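Local coordinates for 3-hydroxy-3-methylglutaryl-CoA lyase (Acinetobacter baumannii, PDB 6NDS), which is a lyase of the HMGL-like family with a TIM-barrel fold that binds coenzyme A and a zinc ion, at residues A[166-171]-A[201-206]; A[226-231]-A[270-275]; A[280-285]-A[298-303]. All blocks are in the same frame, centred on the assembly; numbering follows the deposited sequence.

Contact 1: A[166-171]-A[201-206]; sequences EVFSLV and SHVLSL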
loop_
_atom_site.group_PDB
_atom_site.type_symbol
_atom_site.label_atom_id
_atom_site.label_comp_id
_atom_site.label_asym_id
_atom_site.label_seq_id
_atom_site.Cartn_x
_atom_site.Cartn_y
_atom_site.Cartn_z
ATOM N N GLU A 166 -1.804 -27.900 -5.600
ATOM C CA GLU A 166 -1.070 -28.369 -4.429
ATOM C C GLU A 166 -1.537 -27.660 -3.163
ATOM O O GLU A 166 -1.656 -28.291 -2.104
ATOM C CB GLU A 166 0.434 -28.181 -4.641
ATOM C CG GLU A 166 1.295 -28.502 -3.417
ATOM C CD GLU A 166 1.283 -29.976 -3.033
ATOM O OE1 GLU A 166 0.728 -30.805 -3.789
ATOM O OE2 GLU A 166 1.849 -30.312 -1.970
ATOM N N VAL A 167 -1.791 -26.350 -3.246
ATOM C CA VAL A 167 -2.371 -25.623 -2.117
ATOM C C VAL A 167 -3.676 -26.275 -1.678
ATOM O O VAL A 167 -3.881 -26.557 -0.493
ATOM C CB VAL A 167 -2.582 -24.143 -2.484
ATOM C CG1 VAL A 167 -3.413 -23.441 -1.416
ATOM C CG2 VAL A 167 -1.226 -23.457 -2.682
ATOM N N PHE A 168 -4.569 -26.551 -2.634
ATOM C CA PHE A 168 -5.860 -27.148 -2.295
ATOM C C PHE A 168 -5.695 -28.545 -1.702
ATOM O O PHE A 168 -6.444 -28.933 -0.797
ATOM C CB PHE A 168 -6.753 -27.183 -3.534
ATOM C CG PHE A 168 -6.936 -25.833 -4.190
ATOM C CD1 PHE A 168 -7.089 -25.728 -5.565
ATOM C CD2 PHE A 168 -6.951 -24.672 -3.428
ATOM C CE1 PHE A 168 -7.250 -24.490 -6.168
ATOM C CE2 PHE A 168 -7.114 -23.433 -4.026
ATOM C CZ PHE A 168 -7.262 -23.342 -5.395
ATOM N N SER A 169 -4.725 -29.318 -2.201
ATOM C CA SER A 169 -4.469 -30.644 -1.649
ATOM C C SER A 169 -4.033 -30.562 -0.190
ATOM O O SER A 169 -4.428 -31.398 0.632
ATOM C CB SER A 169 -3.410 -31.355 -2.490
ATOM O OG SER A 169 -3.067 -32.605 -1.925
ATOM N N LEU A 170 -3.215 -29.561 0.146
ATOM C CA LEU A 170 -2.780 -29.391 1.529
ATOM C C LEU A 170 -3.937 -28.957 2.420
ATOM O O LEU A 170 -4.078 -29.445 3.543
ATOM C CB LEU A 170 -1.634 -28.382 1.590
ATOM C CG LEU A 170 -0.376 -28.816 0.834
ATOM C CD1 LEU A 170 0.580 -27.638 0.667
ATOM C CD2 LEU A 170 0.312 -29.976 1.533
ATOM N N VAL A 171 -4.776 -28.039 1.935
ATOM C CA VAL A 171 -5.979 -27.674 2.683
ATOM C C VAL A 171 -6.839 -28.908 2.942
ATOM O O VAL A 171 -7.314 -29.135 4.063
ATOM C CB VAL A 171 -6.772 -26.588 1.935
ATOM C CG1 VAL A 171 -8.130 -26.395 2.608
ATOM C CG2 VAL A 171 -5.988 -25.276 1.903
ATOM N N SER A 201 -11.916 -17.719 -3.679
ATOM C CA SER A 201 -13.202 -18.253 -4.124
ATOM C C SER A 201 -13.206 -19.768 -4.067
ATOM O O SER A 201 -14.187 -20.376 -3.624
ATOM C CB SER A 201 -13.529 -17.778 -5.542
ATOM O OG SER A 201 -13.675 -16.369 -5.575
ATOM N N HIS A 202 -12.115 -20.399 -4.496
ATOM C CA HIS A 202 -12.105 -21.856 -4.524
ATOM C C HIS A 202 -12.056 -22.429 -3.113
ATOM O O HIS A 202 -12.777 -23.385 -2.802
ATOM C CB HIS A 202 -10.933 -22.368 -5.357
ATOM C CG HIS A 202 -10.877 -23.862 -5.453
ATOM N ND1 HIS A 202 -11.645 -24.581 -6.344
ATOM C CD2 HIS A 202 -10.167 -24.774 -4.749
ATOM C CE1 HIS A 202 -11.395 -25.870 -6.199
ATOM N NE2 HIS A 202 -10.501 -26.014 -5.239
ATOM N N VAL A 203 -11.227 -21.854 -2.239
ATOM C CA VAL A 203 -11.136 -22.396 -0.890
ATOM C C VAL A 203 -12.452 -22.196 -0.146
ATOM O O VAL A 203 -12.858 -23.056 0.644
ATOM C CB VAL A 203 -9.933 -21.790 -0.139
ATOM C CG1 VAL A 203 -9.918 -22.254 1.295
ATOM C CG2 VAL A 203 -8.642 -22.215 -0.813
ATOM N N LEU A 204 -13.164 -21.095 -0.408
ATOM C CA LEU A 204 -14.484 -20.901 0.197
ATOM C C LEU A 204 -15.553 -21.848 -0.350
ATOM O O LEU A 204 -16.692 -21.801 0.130
ATOM C CB LEU A 204 -14.938 -19.448 0.027
ATOM C CG LEU A 204 -14.140 -18.476 0.905
ATOM C CD1 LEU A 204 -14.540 -17.025 0.636
ATOM C CD2 LEU A 204 -14.281 -18.812 2.395
ATOM N N SER A 205 -15.242 -22.691 -1.334
ATOM C CA SER A 205 -16.125 -23.803 -1.663
ATOM C C SER A 205 -15.847 -25.029 -0.803
ATOM O O SER A 205 -16.615 -25.997 -0.855
ATOM C CB SER A 205 -15.991 -24.176 -3.142
ATOM O OG SER A 205 -14.811 -24.927 -3.367
ATOM N N LEU A 206 -14.759 -25.011 -0.031
ATOM C CA LEU A 206 -14.384 -26.072 0.897
ATOM C C LEU A 206 -14.676 -25.719 2.347
ATOM O O LEU A 206 -15.099 -26.589 3.116
ATOM C CB LEU A 206 -12.891 -26.392 0.765
ATOM C CG LEU A 206 -12.370 -26.820 -0.606
ATOM C CD1 LEU A 206 -10.847 -26.851 -0.607
ATOM C CD2 LEU A 206 -12.937 -28.178 -0.985
#
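The ring of Phe-168 receives the imidazole of His-202 over one face. His-202 CD2 does the touching: it stands 3.1 Å above the plane of the phenyl ring, over its centre, and approaches Phe-168 CE1 to 3.3 Å. The two planes are inclined at 37°, so the imidazole leans over the phenyl ring instead of lying flat on it, although the ring centroids are just 3.9 Å apart. Each ring is brought there by its first torsion. Phe-168 carries CG beside its backbone N (chi1 -55°), whereas His-202 extends CG directly away from its own (chi1 -179°).

Deeper in, Val-203 sends CG2 obliquely against the Phe-168 ring, 3.8 Å from CE2, which adds an apolar neighbour to the aromatic one. One helical turn after Phe-168, Val-171 CG1 meets Leu-206 CD1 at 4.2 Å, where the second segment has already left its helix. That end is tied back by Ser-205, whose OG donates to His-202 O (2.6 Å) in the carbonyl plane; Ser-205 N gives the same oxygen a second bond, so both amide and hydroxyl hold the turn at the end of the helix, and Leu-206 N bonds to Val-203 O.

The more buried valines also face the sheet: Val-171 rests on Ile-182 and Leu-184, and Val-203 on Leu-184 and Leu-212. His-202, by contrast, lies on the exposed side. Helices 164-176 and 193-203 thus pack side by side over strand 182-186, which lies between them in sequence, as successive outer helices do in the beta-alpha repeats of a TIM barrel.

Contact 2: A[226-231]-A[270-275]; sequences NVLAAY and IGIPTT. With ACT (acetate ion), chain D.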
loop_
_atom_site.group_PDB
_atom_site.type_symbol
_atom_site.label_atom_id
_atom_site.label_comp_id
_atom_site.label_asym_id
_atom_site.label_seq_id
_atom_site.Cartn_x
_atom_site.Cartn_y
_atom_site.Cartn_z
ATOM N N ASN A 226 -4.888 -6.656 -1.735
ATOM C CA ASN A 226 -5.227 -8.075 -1.662
ATOM C C ASN A 226 -6.273 -8.353 -0.588
ATOM O O ASN A 226 -7.114 -9.247 -0.760
ATOM C CB ASN A 226 -3.961 -8.902 -1.407
ATOM C CG ASN A 226 -3.042 -8.952 -2.601
ATOM O OD1 ASN A 226 -3.479 -8.856 -3.758
ATOM N ND2 ASN A 226 -1.729 -9.141 -2.344
ATOM N N VAL A 227 -6.207 -7.653 0.554
ATOM C CA VAL A 227 -7.260 -7.781 1.566
ATOM C C VAL A 227 -8.613 -7.441 0.964
ATOM O O VAL A 227 -9.587 -8.182 1.131
ATOM C CB VAL A 227 -6.977 -6.880 2.782
ATOM C CG1 VAL A 227 -8.223 -6.821 3.696
ATOM C CG2 VAL A 227 -5.787 -7.413 3.539
ATOM N N LEU A 228 -8.708 -6.284 0.308
ATOM C CA LEU A 228 -10.002 -5.858 -0.219
ATOM C C LEU A 228 -10.491 -6.812 -1.304
ATOM O O LEU A 228 -11.691 -7.111 -1.383
ATOM C CB LEU A 228 -9.903 -4.416 -0.737
ATOM C CG LEU A 228 -11.231 -3.673 -0.932
ATOM C CD1 LEU A 228 -12.041 -3.676 0.353
ATOM C CD2 LEU A 228 -10.972 -2.241 -1.403
ATOM N N ALA A 229 -9.581 -7.319 -2.142
ATOM C CA ALA A 229 -9.979 -8.292 -3.159
ATOM C C ALA A 229 -10.525 -9.566 -2.524
ATOM O O ALA A 229 -11.531 -10.117 -2.991
ATOM C CB ALA A 229 -8.808 -8.627 -4.084
ATOM N N ALA A 230 -9.866 -10.060 -1.471
ATOM C CA ALA A 230 -10.367 -11.240 -0.763
ATOM C C ALA A 230 -11.717 -10.960 -0.108
ATOM O O ALA A 230 -12.626 -11.799 -0.148
ATOM C CB ALA A 230 -9.352 -11.698 0.295
ATOM N N TYR A 231 -11.863 -9.784 0.509
ATOM C CA TYR A 231 -13.143 -9.410 1.116
ATOM C C TYR A 231 -14.264 -9.393 0.084
ATOM O O TYR A 231 -15.393 -9.828 0.367
ATOM C CB TYR A 231 -13.012 -8.038 1.784
ATOM C CG TYR A 231 -14.253 -7.605 2.550
ATOM C CD1 TYR A 231 -14.403 -7.902 3.894
ATOM C CD2 TYR A 231 -15.266 -6.902 1.916
ATOM C CE1 TYR A 231 -15.535 -7.500 4.593
ATOM C CE2 TYR A 231 -16.399 -6.508 2.600
ATOM C CZ TYR A 231 -16.528 -6.807 3.934
ATOM O OH TYR A 231 -17.668 -6.406 4.604
ATOM N N ILE A 270 -13.966 3.047 4.630
ATOM C CA ILE A 270 -14.868 2.459 3.642
ATOM C C ILE A 270 -16.246 2.226 4.230
ATOM O O ILE A 270 -17.257 2.351 3.527
ATOM C CB ILE A 270 -14.264 1.141 3.118
ATOM C CG1 ILE A 270 -13.088 1.417 2.186
ATOM C CG2 ILE A 270 -15.305 0.292 2.402
ATOM C CD1 ILE A 270 -12.364 0.109 1.809
ATOM N N GLY A 271 -16.318 1.896 5.511
ATOM C CA GLY A 271 -17.551 1.490 6.139
ATOM C C GLY A 271 -17.647 0.008 6.438
ATOM O O GLY A 271 -18.757 -0.479 6.708
ATOM N N ILE A 272 -16.535 -0.719 6.393
ATOM C CA ILE A 272 -16.499 -2.132 6.780
ATOM C C ILE A 272 -16.374 -2.209 8.297
ATOM O O ILE A 272 -15.423 -1.652 8.865
ATOM C CB ILE A 272 -15.340 -2.868 6.090
ATOM C CG1 ILE A 272 -15.561 -2.945 4.577
ATOM C CG2 ILE A 272 -15.179 -4.263 6.677
ATOM C CD1 ILE A 272 -14.390 -3.554 3.834
ATOM N N PRO A 273 -17.289 -2.876 9.001
ATOM C CA PRO A 273 -17.175 -2.932 10.465
ATOM C C PRO A 273 -15.942 -3.713 10.910
ATOM O O PRO A 273 -15.532 -4.682 10.266
ATOM C CB PRO A 273 -18.463 -3.646 10.890
ATOM C CG PRO A 273 -19.414 -3.432 9.760
ATOM C CD PRO A 273 -18.550 -3.475 8.529
ATOM N N THR A 274 -15.331 -3.251 12.001
ATOM C CA THR A 274 -14.369 -4.020 12.796
ATOM C C THR A 274 -14.724 -3.820 14.261
ATOM O O THR A 274 -15.565 -2.981 14.603
ATOM C CB THR A 274 -12.896 -3.594 12.583
ATOM O OG1 THR A 274 -12.621 -2.415 13.370
ATOM C CG2 THR A 274 -12.556 -3.358 11.095
ATOM N N THR A 275 -14.087 -4.583 15.157
ATOM C CA THR A 275 -14.261 -4.323 16.585
ATOM C C THR A 275 -13.020 -3.689 17.204
ATOM O O THR A 275 -12.843 -3.753 18.421
ATOM C CB THR A 275 -14.626 -5.592 17.361
ATOM O OG1 THR A 275 -13.558 -6.543 17.263
ATOM C CG2 THR A 275 -15.909 -6.221 16.823
HETATM C C ACT D . -19.629 -2.977 3.779
HETATM O O ACT D . -19.444 -4.219 3.632
HETATM O OXT ACT D . -19.240 -2.023 3.041
HETATM C CH3 ACT D . -20.447 -2.548 5.036
#
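Tyr-231 extends its ring away from helix 223-232 with CG opposite the backbone N (chi1 -175°), while Ile-272 turns CG1 beside its own N (chi1 -67°), so that the two side chains meet from opposite directions. The CD1 methyl of Ile-272 sits over the centre of one face of the tyrosine ring, 3.8 Å from the centroid and 13° off the normal, a well-centred CH-pi contact. The other branch also touches the ring, Ile-272 CG2 lying 3.9 Å from Tyr-231 CE1.

Leu-228, one turn earlier on the helix, meets Ile-270 tip to tip, CD1 to CD1 at 4.1 Å, and its CD1 also approaches Ile-272 CD1 (4.2 Å). Between the two isoleucines Gly-271 adopts a positive phi, and the chain leaves helix 260-270 there. An acetate ion, probably from the crystallisation liquor, places its O near the plane of the tyrosine ring, 3.0 Å from Tyr-231 OH; that hydroxyl is hydrogen-bonded to Asp-14 O, so the acetate is at most a competing acceptor.

The contact joins helix 223-232 of the TIM barrel's outer layer to the end of helix 260-270 and the loop that follows, where Leu-228 and Ile-270 also meet Thr-225 and Val-194, respectively, of the second subunit.

Contact 3: A[280-285]-A[298-303]; sequences ALIQLS and SQLAKA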
loop_
_atom_site.group_PDB
_atom_site.type_symbol
_atom_site.label_atom_id
_atom_site.label_comp_id
_atom_site.label_asym_id
_atom_site.label_seq_id
_atom_site.Cartn_x
_atom_site.Cartn_y
_atom_site.Cartn_z
ATOM N N ALA A 280 -6.992 4.244 19.683
ATOM C CA ALA A 280 -6.111 3.666 20.689
ATOM C C ALA A 280 -5.005 2.846 20.053
ATOM O O ALA A 280 -3.881 2.805 20.571
ATOM C CB ALA A 280 -6.911 2.799 21.661
ATOM N N LEU A 281 -5.305 2.192 18.933
ATOM C CA LEU A 281 -4.306 1.360 18.274
ATOM C C LEU A 281 -3.197 2.212 17.663
ATOM O O LEU A 281 -2.014 1.853 17.736
ATOM C CB LEU A 281 -4.981 0.508 17.205
ATOM C CG LEU A 281 -4.096 -0.590 16.614
ATOM C CD1 LEU A 281 -3.868 -1.700 17.646
ATOM C CD2 LEU A 281 -4.752 -1.115 15.337
ATOM N N ILE A 282 -3.558 3.346 17.057
ATOM C CA ILE A 282 -2.544 4.262 16.537
ATOM C C ILE A 282 -1.643 4.745 17.663
ATOM O O ILE A 282 -0.411 4.817 17.510
ATOM C CB ILE A 282 -3.211 5.436 15.798
ATOM C CG1 ILE A 282 -3.851 4.956 14.487
ATOM C CG2 ILE A 282 -2.189 6.566 15.535
ATOM C CD1 ILE A 282 -4.797 5.983 13.859
ATOM N N GLN A 283 -2.233 5.096 18.809
ATOM C CA GLN A 283 -1.422 5.565 19.928
ATOM C C GLN A 283 -0.454 4.478 20.382
ATOM O O GLN A 283 0.720 4.756 20.659
ATOM C CB GLN A 283 -2.320 6.013 21.085
ATOM C CG GLN A 283 -1.544 6.601 22.255
ATOM C CD GLN A 283 -2.410 6.843 23.473
ATOM O OE1 GLN A 283 -3.386 6.129 23.708
ATOM N NE2 GLN A 283 -2.052 7.848 24.262
ATOM N N LEU A 284 -0.921 3.227 20.431
ATOM C CA LEU A 284 -0.041 2.127 20.814
ATOM C C LEU A 284 1.071 1.931 19.784
ATOM O O LEU A 284 2.238 1.744 20.146
ATOM C CB LEU A 284 -0.850 0.833 20.984
ATOM C CG LEU A 284 0.014 -0.381 21.366
ATOM C CD1 LEU A 284 0.686 -0.233 22.723
ATOM C CD2 LEU A 284 -0.824 -1.668 21.314
ATOM N N SER A 285 0.728 1.975 18.499
ATOM C CA SER A 285 1.746 1.811 17.462
ATOM C C SER A 285 2.823 2.880 17.571
ATOM O O SER A 285 4.007 2.608 17.337
ATOM C CB SER A 285 1.097 1.855 16.084
ATOM O OG SER A 285 2.091 1.687 15.088
ATOM N N SER A 298 4.399 1.953 9.173
ATOM C CA SER A 298 2.993 2.271 9.406
ATOM C C SER A 298 2.696 3.633 8.799
ATOM O O SER A 298 3.280 4.633 9.227
ATOM C CB SER A 298 2.671 2.303 10.897
ATOM O OG SER A 298 1.376 2.854 11.106
ATOM N N GLN A 299 1.763 3.681 7.843
ATOM C CA GLN A 299 1.402 4.978 7.281
ATOM C C GLN A 299 0.571 5.789 8.269
ATOM O O GLN A 299 0.760 7.006 8.386
ATOM C CB GLN A 299 0.654 4.802 5.959
ATOM C CG GLN A 299 1.481 4.168 4.846
ATOM C CD GLN A 299 2.650 5.036 4.422
ATOM O OE1 GLN A 299 2.520 5.900 3.552
ATOM N NE2 GLN A 299 3.801 4.811 5.033
ATOM N N LEU A 300 -0.334 5.130 9.000
ATOM C CA LEU A 300 -1.191 5.862 9.932
ATOM C C LEU A 300 -0.408 6.378 11.133
ATOM O O LEU A 300 -0.719 7.452 11.649
ATOM C CB LEU A 300 -2.361 4.987 10.392
ATOM C CG LEU A 300 -3.658 5.076 9.565
ATOM C CD1 LEU A 300 -4.396 6.375 9.818
ATOM C CD2 LEU A 300 -3.396 4.935 8.052
ATOM N N ALA A 301 0.614 5.650 11.597
ATOM C CA ALA A 301 1.390 6.185 12.713
ATOM C C ALA A 301 2.137 7.447 12.299
ATOM O O ALA A 301 2.308 8.366 13.108
ATOM C CB ALA A 301 2.365 5.126 13.239
ATOM N N LYS A 302 2.566 7.509 11.036
ATOM C CA LYS A 302 3.281 8.677 10.532
ATOM C C LYS A 302 2.342 9.854 10.311
ATOM O O LYS A 302 2.656 10.988 10.686
ATOM C CB LYS A 302 3.992 8.348 9.218
ATOM C CG LYS A 302 5.130 7.356 9.283
ATOM C CD LYS A 302 5.400 6.787 7.885
ATOM C CE LYS A 302 6.802 6.209 7.749
ATOM N NZ LYS A 302 7.098 5.153 8.750
ATOM N N ALA A 303 1.199 9.613 9.670
ATOM C CA ALA A 303 0.379 10.705 9.162
ATOM C C ALA A 303 -0.796 11.046 10.064
ATOM O O ALA A 303 -1.303 12.175 9.990
ATOM C CB ALA A 303 -0.154 10.360 7.765
#
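Ile-282 and Leu-300 supply the apolar part of this contact, their side chains crossing at an angle to bring Ile-282 CD1 within 4.1 Å of Leu-300 CD1. The isoleucine reaches across because its chain is extended beyond CB: CD1 lies opposite CA about the CB-CG1 bond (chi2 167°), and the terminal methyl therefore comes closer to the other helix than the direction of CB alone would bring it. Leu-300 also packs on Arg-220 of the second subunit.

The backbones come nearest at Ile-282 and Ala-301, whose CA atoms are 5.8 Å apart, a close approach that is compatible with the lone methyl of Ala-301 at this point. That methyl lies against the hydroxyl of Ser-285, Ala-301 CB to Ser-285 OG at 3.9 Å, in van der Waals contact.

Helices 278-285 and 299-303 both follow the eighth strand of the TIM barrel, 237-240, and so form part of the C-terminal helical region beyond the closing strand. The shorter of the two begins at a serine N-cap: Ser-298 OG accepts from Ala-301 N at 2.9 Å with an N-H...O angle of 158°, satisfying an amide of the first turn that has no preceding helical carbonyl to bond.

Further polar links run through helix 260-270. Ser-298 OG and Ser-285 OG, themselves 4.2 Å apart, are each hydrogen-bonded to OE2 of Glu-261, so a single carboxylate oxygen bridges the two buried hydroxyls. Asp-262 takes the neighbouring backbone amides, OD2 from Gln-299 N and OD1 from Leu-300 N, and its negative charge probably also interacts favourably with the positive end of the helix dipole.

How the contacts relate
The three contacts follow one another along the chain, each closing before the next opens. Contact 1 and the 226-231 half of contact 2 belong to the outer helical layer of the barrel; the centres of these contacts are about 21 Å apart, their nearest atoms about 6 Å, and helix 193-203 of contact 1 also packs against helix 223-232. Contact 3 lies about 19 Å from contact 2, centre to centre, and helix 260-270 links them: its last residue enters contact 2, while Glu-261 and Asp-262 near its start serve contact 3. Contacts 1 and 3, about 35 Å apart between centres, lie on opposite sides of the chain's centre. No other chain touches contact 1, so contacts 2 and 3 alone combine packing within the subunit with the dimer interface.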